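PDB 3RBY: protein HRI1 from Saccharomyces cerevisiae, which is of unknown function and not essential, but binds the protein kinase HRR25, may bind SEC72, and occurs in cytoplasm and nucleus. Local coordinates for the interface of chains A and B. Residues are numbered along the deposited sequence; one frame, centred on the assembly and turned at random. Chains: chain A/B, Uncharacterized protein YLR301W.

Contact 1: the interface of chains A and B. Residues chain A 140-142; chain B 133, 140-142.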
ATOM      1  N   LEU A 140      10.290   0.701   0.487  1.00 35.53           N
ATOM      2  CA  LEU A 140       9.078   0.407  -0.263  1.00 34.65           C
ATOM      3  C   LEU A 140       8.268   1.684  -0.459  1.00 36.69           C
ATOM      4  O   LEU A 140       7.460   2.049   0.392  1.00 36.68           O
ATOM      5  CB  LEU A 140       8.235  -0.633   0.476  1.00 35.22           C
ATOM      6  CG  LEU A 140       8.335  -2.081  -0.005  1.00 42.20           C
ATOM      7  CD1 LEU A 140       9.784  -2.474  -0.239  1.00 41.22           C
ATOM      8  CD2 LEU A 140       7.676  -3.017   0.994  1.00 34.57           C
ATOM      9  N   VAL A 141       8.492   2.363  -1.579  1.00 37.95           N
ATOM     10  CA  VAL A 141       7.788   3.610  -1.862  1.00 35.59           C
ATOM     11  C   VAL A 141       6.675   3.414  -2.887  1.00 38.00           C
ATOM     12  O   VAL A 141       6.889   2.831  -3.949  1.00 38.10           O
ATOM     13  CB  VAL A 141       8.747   4.710  -2.355  1.00 39.33           C
ATOM     14  CG1 VAL A 141      10.191   4.271  -2.186  1.00 36.81           C
ATOM     15  CG2 VAL A 141       8.452   5.062  -3.803  1.00 37.51           C
ATOM     16  N   ILE A 142       5.488   3.910  -2.558  1.00 36.73           N
ATOM     17  CA  ILE A 142       4.330   3.792  -3.436  1.00 36.37           C
ATOM     18  C   ILE A 142       4.506   4.622  -4.703  1.00 36.44           C
ATOM     19  O   ILE A 142       5.042   5.728  -4.662  1.00 36.60           O
ATOM     20  CB  ILE A 142       3.038   4.226  -2.720  1.00 33.62           C
ATOM     21  CG1 ILE A 142       2.583   3.142  -1.742  1.00 31.48           C
ATOM     22  CG2 ILE A 142       1.945   4.533  -3.731  1.00 34.27           C
ATOM     23  CD1 ILE A 142       1.864   3.678  -0.526  1.00 34.68           C
TER
ATOM     24  N   VAL B 133       2.351   5.030   6.508  1.00 31.89           N
ATOM     25  CA  VAL B 133       3.531   5.487   5.781  1.00 31.46           C
ATOM     26  C   VAL B 133       4.426   6.339   6.693  1.00 33.71           C
ATOM     27  O   VAL B 133       3.982   6.812   7.734  1.00 35.26           O
ATOM     28  CB  VAL B 133       3.134   6.332   4.525  1.00 34.67           C
ATOM     29  CG1 VAL B 133       2.595   5.440   3.389  1.00 30.09           C
ATOM     30  CG2 VAL B 133       2.129   7.405   4.906  1.00 32.12           C
ATOM     31  N   LEU B 140       5.696   8.711  -0.342  1.00 37.32           N
ATOM     32  CA  LEU B 140       4.901   7.718   0.381  1.00 36.24           C
ATOM     33  C   LEU B 140       5.727   6.427   0.554  1.00 36.58           C
ATOM     34  O   LEU B 140       5.864   5.611  -0.375  1.00 38.69           O
ATOM     35  CB  LEU B 140       3.600   7.403  -0.374  1.00 34.90           C
ATOM     36  CG  LEU B 140       2.543   8.502  -0.404  1.00 35.45           C
ATOM     37  CD1 LEU B 140       1.423   8.070  -1.311  1.00 35.15           C
ATOM     38  CD2 LEU B 140       2.010   8.783   0.997  1.00 34.67           C
ATOM     39  N   VAL B 141       6.282   6.262   1.745  1.00 29.23           N
ATOM     40  CA  VAL B 141       7.146   5.146   2.070  1.00 31.31           C
ATOM     41  C   VAL B 141       6.447   4.221   3.063  1.00 34.83           C
ATOM     42  O   VAL B 141       6.147   4.610   4.201  1.00 34.29           O
ATOM     43  CB  VAL B 141       8.417   5.632   2.742  1.00 37.19           C
ATOM     44  CG1 VAL B 141       9.196   4.438   3.344  1.00 32.93           C
ATOM     45  CG2 VAL B 141       9.258   6.474   1.772  1.00 30.71           C
ATOM     46  N   ILE B 142       6.200   2.992   2.632  1.00 36.71           N
ATOM     47  CA  ILE B 142       5.543   2.001   3.472  1.00 34.39           C
ATOM     48  C   ILE B 142       6.361   1.720   4.749  1.00 36.44           C
ATOM     49  O   ILE B 142       7.597   1.600   4.701  1.00 33.76           O
ATOM     50  CB  ILE B 142       5.297   0.709   2.654  1.00 35.68           C
ATOM     51  CG1 ILE B 142       4.243   0.986   1.576  1.00 33.00           C
ATOM     52  CG2 ILE B 142       4.858  -0.442   3.545  1.00 32.14           C
ATOM     53  CD1 ILE B 142       4.080  -0.136   0.553  1.00 32.86           C
TER
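The backbone carbonyl oxygen A:Leu140 O takes the N-H of B:Ile142 in a 2.7 Å bond to B:Ile142 N; the C=O…N angle is 166°, which sets the donor nearly in line with the carbonyl. The reciprocal bond runs from A:Ile142 N to B:Leu140 O at 2.8 Å. Together they close an antiparallel beta bridge in which A:Val141 pairs with B:Val141 about the two-fold axis, though neither segment belongs to a regular strand. The isoleucines cover one face of the bridge, the leucine beta carbons packing against them at its rim, while the valines point to the other face. The beta carbon of A:Leu140 faces that of B:Ile142, CB to CB 3.9 Å, and on the twin side A:Ile142 CB lies 4.0 Å from B:Leu140 CB. In A:Ile142 the CG1 branch lies opposite the carbonyl carbon (chi1 -76°), which carries its terminal CD1 over the pair of bonds to within 4.1 Å of B:Leu140 CB. The two isoleucines cross at about a right angle, A:Ile142 CD1 touching B:Ile142 CG1 at 4.2 Å. B:Val133 CG1 makes a looser contact, 4.4 Å from A:Ile142 CD1. The valines bury little, and A:Val141 CB meets the carbonyl oxygen B:Leu140 O at 3.6 Å. The short bridge ties the two copies together by main chain within a symmetric interface, which may be that of a natural dimer.

Contact 2: the interface of chains A and B. Residues chain A 7, 9, 19, 21-22, 40; chain B 104-105, 131, 145.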
ATOM      1  N   LYS A   7       4.005  -5.125  -4.517  1.00 34.35           N
ATOM      2  CA  LYS A   7       3.924  -5.590  -3.141  1.00 33.83           C
ATOM      3  C   LYS A   7       2.472  -5.980  -2.884  1.00 36.79           C
ATOM      4  O   LYS A   7       1.559  -5.186  -3.159  1.00 35.15           O
ATOM      5  CB  LYS A   7       4.353  -4.475  -2.198  1.00 34.03           C
ATOM      6  CG  LYS A   7       4.621  -4.922  -0.772  1.00 36.15           C
ATOM      7  CD  LYS A   7       3.365  -4.873   0.099  1.00 34.81           C
ATOM      8  CE  LYS A   7       3.613  -5.622   1.424  1.00 36.54           C
ATOM      9  NZ  LYS A   7       2.416  -5.635   2.325  1.00 29.34           N
ATOM     10  N   LEU A   9      -0.901  -6.433  -0.983  1.00 36.31           N
ATOM     11  CA  LEU A   9      -1.550  -5.707   0.116  1.00 38.81           C
ATOM     12  C   LEU A   9      -2.587  -6.557   0.833  1.00 37.41           C
ATOM     13  O   LEU A   9      -2.826  -6.371   2.028  1.00 39.27           O
ATOM     14  CB  LEU A   9      -2.245  -4.447  -0.404  1.00 34.24           C
ATOM     15  CG  LEU A   9      -1.330  -3.401  -1.034  1.00 36.86           C
ATOM     16  CD1 LEU A   9      -2.154  -2.285  -1.704  1.00 33.68           C
ATOM     17  CD2 LEU A   9      -0.368  -2.845   0.018  1.00 34.11           C
ATOM     18  N   GLU A  19      -3.545 -10.401   5.294  1.00 36.86           N
ATOM     19  CA  GLU A  19      -2.261 -10.436   4.610  1.00 40.21           C
ATOM     20  C   GLU A  19      -1.211 -10.973   5.573  1.00 38.66           C
ATOM     21  O   GLU A  19      -0.698 -10.225   6.414  1.00 37.53           O
ATOM     22  CB  GLU A  19      -1.867  -9.050   4.056  1.00 34.04           C
ATOM     23  CG  GLU A  19      -0.515  -9.015   3.347  1.00 36.84           C
ATOM     24  CD  GLU A  19      -0.434 -10.050   2.231  1.00 39.81           C
ATOM     25  OE1 GLU A  19      -0.913  -9.756   1.112  1.00 36.44           O
ATOM     26  OE2 GLU A  19       0.080 -11.166   2.483  1.00 38.91           O
ATOM     27  N   THR A  21       1.710 -12.348   4.652  1.00 32.79           N
ATOM     28  CA  THR A  21       3.017 -12.446   3.989  1.00 34.81           C
ATOM     29  C   THR A  21       3.664 -11.092   3.730  1.00 35.98           C
ATOM     30  O   THR A  21       2.986 -10.051   3.785  1.00 36.82           O
ATOM     31  CB  THR A  21       2.877 -13.088   2.605  1.00 37.22           C
ATOM     32  OG1 THR A  21       2.251 -12.153   1.718  1.00 34.57           O
ATOM     33  CG2 THR A  21       2.025 -14.347   2.659  1.00 34.98           C
ATOM     34  N   PHE A  22       4.923 -11.133   3.305  1.00 33.00           N
ATOM     35  CA  PHE A  22       5.622  -9.976   2.764  1.00 30.71           C
ATOM     36  C   PHE A  22       5.912 -10.302   1.294  1.00 35.60           C
ATOM     37  O   PHE A  22       7.065 -10.481   0.902  1.00 31.99           O
ATOM     38  CB  PHE A  22       6.922  -9.721   3.522  1.00 32.54           C
ATOM     39  CG  PHE A  22       7.738  -8.590   2.965  1.00 32.31           C
ATOM     40  CD1 PHE A  22       9.056  -8.413   3.349  1.00 31.62           C
ATOM     41  CD2 PHE A  22       7.186  -7.703   2.055  1.00 31.26           C
ATOM     42  CE1 PHE A  22       9.809  -7.373   2.838  1.00 36.43           C
ATOM     43  CE2 PHE A  22       7.934  -6.661   1.540  1.00 33.80           C
ATOM     44  CZ  PHE A  22       9.246  -6.496   1.932  1.00 32.50           C
ATOM     45  N   VAL A  40       5.181 -13.332   7.477  1.00 38.42           N
ATOM     46  CA  VAL A  40       5.812 -12.328   8.343  1.00 38.70           C
ATOM     47  C   VAL A  40       6.005 -12.894   9.745  1.00 42.03           C
ATOM     48  O   VAL A  40       7.083 -12.745  10.353  1.00 38.05           O
ATOM     49  CB  VAL A  40       4.991 -11.039   8.438  1.00 40.74           C
ATOM     50  CG1 VAL A  40       5.632 -10.096   9.438  1.00 36.41           C
ATOM     51  CG2 VAL A  40       4.881 -10.372   7.058  1.00 35.67           C
TER
ATOM     52  N   ASP B 104      -0.551  -8.781  10.115  1.00 42.63           N
ATOM     53  CA  ASP B 104       0.881  -9.061  10.202  1.00 43.32           C
ATOM     54  C   ASP B 104       1.687  -8.199   9.223  1.00 41.01           C
ATOM     55  O   ASP B 104       2.839  -7.852   9.493  1.00 40.57           O
ATOM     56  CB  ASP B 104       1.153 -10.548   9.954  1.00 41.30           C
ATOM     57  CG  ASP B 104       0.618 -11.443  11.084  1.00 48.36           C
ATOM     58  OD1 ASP B 104       0.242 -10.893  12.146  1.00 49.01           O
ATOM     59  OD2 ASP B 104       0.582 -12.688  10.906  1.00 41.59           O
ATOM     60  N   SER B 105       1.070  -7.842   8.096  1.00 37.18           N
ATOM     61  CA  SER B 105       1.764  -7.097   7.050  1.00 37.62           C
ATOM     62  C   SER B 105       1.995  -5.646   7.469  1.00 39.28           C
ATOM     63  O   SER B 105       2.721  -4.897   6.797  1.00 36.74           O
ATOM     64  CB  SER B 105       0.972  -7.133   5.740  1.00 32.24           C
ATOM     65  OG  SER B 105      -0.282  -6.490   5.886  1.00 36.20           O
ATOM     66  N   GLN B 131      -2.788   1.840   4.915  1.00 35.00           N
ATOM     67  CA  GLN B 131      -1.356   1.653   4.874  1.00 34.19           C
ATOM     68  C   GLN B 131      -0.679   2.758   5.660  1.00 34.55           C
ATOM     69  O   GLN B 131      -0.695   3.904   5.225  1.00 32.26           O
ATOM     70  CB  GLN B 131      -0.859   1.760   3.432  1.00 36.41           C
ATOM     71  CG  GLN B 131       0.653   1.621   3.333  1.00 34.12           C
ATOM     72  CD  GLN B 131       1.104   0.251   3.807  1.00 39.65           C
ATOM     73  OE1 GLN B 131       0.890  -0.752   3.108  1.00 34.47           O
ATOM     74  NE2 GLN B 131       1.706   0.188   5.012  1.00 35.83           N
ATOM     75  N   PRO B 145       6.525  -3.432   6.579  1.00 38.85           N
ATOM     76  CA  PRO B 145       5.898  -4.476   5.765  1.00 38.11           C
ATOM     77  C   PRO B 145       6.228  -5.869   6.296  1.00 38.70           C
ATOM     78  O   PRO B 145       5.527  -6.819   5.951  1.00 38.69           O
ATOM     79  CB  PRO B 145       6.570  -4.286   4.409  1.00 38.13           C
ATOM     80  CG  PRO B 145       7.912  -3.717   4.755  1.00 37.67           C
ATOM     81  CD  PRO B 145       7.658  -2.792   5.891  1.00 32.31           C
TER
HETATM   82  O   HOH W   1       3.664  -7.298   4.096  1.00 30.86           O
HETATM   83  O   HOH W   2      -0.784  -5.367   3.442  1.00 35.43           O
HETATM   84  O   HOH W   3       2.494  -2.884   3.349  1.00 38.79           O
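The backbone of B:Ser105 (phi -73°, psi -10°) turns its N-H toward A:Glu19 O, but at 3.4 Å from B:Ser105 N the bond is weak. This patch of the HRI1-family beta-barrel protein brings strand 4-12 and coil of chain A against coil and strand 124-132 of chain B, largely through water. In A:Glu19, CG lies opposite the backbone N (chi1 179°), which sets it 3.4 Å from B:Ser105 CB, and a bend at chi2 turns the carboxylate back to its own chain. There OE2 accepts the N-H of A:Thr21 through the anti lone pair and the A:Thr21 hydroxyl from above the carboxylate plane. With an alanine here in place of the glutamate, the A:Thr21 hydroxyl and N-H would probably lose their shared acceptor and a gap would open beside B:Ser105 CB. The terminal nitrogen of A:Lys7 reaches two waters: water 1, 2.7 Å from NZ, also meets A:Thr21 O and B:Pro145 O, and water 3 leads to the amide oxygen B:Gln131 OE1 at 2.7 Å. Water 2 joins the hydroxyl B:Ser105 OG to A:Leu9 O. B:Pro145 lies with its CB over one face of the A:Phe22 ring, toward the rim and 4.0 Å from CE2. A:Val40 splits its methyls: CG1 lies 3.6 Å from B:Asp104 O, while CG2 faces B:Pro145 O at 3.8 Å.

Contact 3: the interface of chains A and B. Residues chain A 104-105; chain B 19-20, 41.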
ATOM      1  N   ASP A 104      -8.001   3.774  -9.931  1.00 40.04           N
ATOM      2  CA  ASP A 104      -7.541   5.163  -9.962  1.00 39.54           C
ATOM      3  C   ASP A 104      -6.414   5.412  -8.946  1.00 40.24           C
ATOM      4  O   ASP A 104      -5.568   6.287  -9.146  1.00 37.64           O
ATOM      5  CB  ASP A 104      -8.703   6.118  -9.670  1.00 39.63           C
ATOM      6  CG  ASP A 104      -9.794   6.075 -10.736  1.00 47.18           C
ATOM      7  OD1 ASP A 104     -10.891   6.607 -10.457  1.00 49.74           O
ATOM      8  OD2 ASP A 104      -9.565   5.521 -11.836  1.00 46.33           O
ATOM      9  N   SER A 105      -6.411   4.652  -7.851  1.00 37.75           N
ATOM     10  CA  SER A 105      -5.400   4.853  -6.807  1.00 38.75           C
ATOM     11  C   SER A 105      -4.016   4.405  -7.256  1.00 36.87           C
ATOM     12  O   SER A 105      -3.029   4.670  -6.569  1.00 37.67           O
ATOM     13  CB  SER A 105      -5.773   4.088  -5.553  1.00 36.32           C
ATOM     14  OG  SER A 105      -5.802   2.703  -5.844  1.00 38.69           O
TER
ATOM     15  N   GLU B  19     -10.983   2.077  -5.199  1.00 46.50           N
ATOM     16  CA  GLU B  19     -10.326   3.212  -4.548  1.00 40.45           C
ATOM     17  C   GLU B  19     -10.195   4.405  -5.487  1.00 41.12           C
ATOM     18  O   GLU B  19      -9.296   4.469  -6.336  1.00 38.00           O
ATOM     19  CB  GLU B  19      -8.964   2.825  -3.947  1.00 39.29           C
ATOM     20  CG  GLU B  19      -8.295   3.966  -3.198  1.00 38.95           C
ATOM     21  CD  GLU B  19      -9.184   4.522  -2.088  1.00 42.99           C
ATOM     22  OE1 GLU B  19      -9.950   5.483  -2.347  1.00 37.74           O
ATOM     23  OE2 GLU B  19      -9.121   3.979  -0.956  1.00 40.26           O
ATOM     24  N   ARG B  20     -11.089   5.366  -5.297  1.00 43.52           N
ATOM     25  CA  ARG B  20     -11.170   6.517  -6.176  1.00 42.86           C
ATOM     26  C   ARG B  20     -10.442   7.724  -5.583  1.00 45.53           C
ATOM     27  O   ARG B  20     -10.386   8.804  -6.201  1.00 44.75           O
ATOM     28  CB  ARG B  20     -12.648   6.856  -6.431  1.00 44.45           C
ATOM     29  CG  ARG B  20     -13.435   5.724  -7.087  1.00 46.07           C
ATOM     30  CD  ARG B  20     -14.196   6.210  -8.327  1.00 48.44           C
ATOM     31  NE  ARG B  20     -15.331   7.039  -7.953  1.00 47.46           N
ATOM     32  CZ  ARG B  20     -15.536   8.282  -8.377  1.00 47.67           C
ATOM     33  NH1 ARG B  20     -16.603   8.951  -7.954  1.00 52.70           N
ATOM     34  NH2 ARG B  20     -14.688   8.860  -9.221  1.00 46.07           N
ATOM     35  N   LYS B  41      -9.690  10.912 -10.139  1.00 42.28           N
ATOM     36  CA  LYS B  41     -10.316  11.241 -11.422  1.00 48.10           C
ATOM     37  C   LYS B  41     -11.802  11.514 -11.204  1.00 49.59           C
ATOM     38  O   LYS B  41     -12.655  10.651 -11.468  1.00 51.13           O
ATOM     39  CB  LYS B  41     -10.144  10.104 -12.440  1.00 44.06           C
ATOM     40  CG  LYS B  41      -8.697   9.686 -12.684  1.00 49.50           C
ATOM     41  CD  LYS B  41      -8.606   8.614 -13.787  1.00 55.06           C
ATOM     42  CE  LYS B  41      -7.359   7.730 -13.608  1.00 58.64           C
ATOM     43  NZ  LYS B  41      -6.935   7.029 -14.868  1.00 63.93           N
TER
HETATM   44  O   HOH W   4     -11.393   8.898  -8.915  1.00 46.35           O
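A:Asp104 reaches across to B:Glu19, B:Arg20 and B:Lys41 from a loop between strands 96-102 and 108-114 of the HRI1-family beta-barrel protein. Its CB passes B:Glu19 O at 3.8 Å. CG lies opposite the carbonyl carbon (chi1 -64°), bringing the carboxylate obliquely across CD and CE of B:Lys41. OD1 binds water 4 at 2.8 Å, and B:Arg20 CD comes within 4.0 Å of the same oxygen. Water 4 is gripped from chain B by the carbonyl oxygen of B:Arg20 and by B:Lys41 N, the latter at 2.9 Å with a fairly straight N-H (160° at H); a contact to B:Arg20 NH2 is weak. OD2 rests against B:Lys41 CE at 3.6 Å. The terminal nitrogen B:Lys41 NZ stands 4.3 Å from A:Asp104 OD2. The B:Arg20 guanidinium is turned 79° from the carboxylate plane, with B:Lys41 O at its edge and in its plane. These basic groups do not contact the carboxylate directly, but their nearness would probably favour its negative charge. Next along the chain, A:Ser105 CB packs on B:Glu19 CG, the symmetric counterpart, with the chains exchanged, of the pairing of B:Ser105 with A:Glu19.

Contact 1 is the corner nearest both others, its C-alpha centre about 13 Å from that of contact 2 and about 17 Å from that of contact 3; the C-alpha centres of contacts 2 and 3 are about 22 Å apart. These two are partly twins: residues 19, 104 and 105 recur in both with the chains exchanged, and residues 40 and 41 are neighbours in sequence. In chain B, residues 140-142 of contact 1 lead within three residues to B:Pro145 of contact 2, so one loop serves both. A main-chain bridge and hydrated patches fit a two-fold dimer, although the structure alone does not show this pairing in the cell.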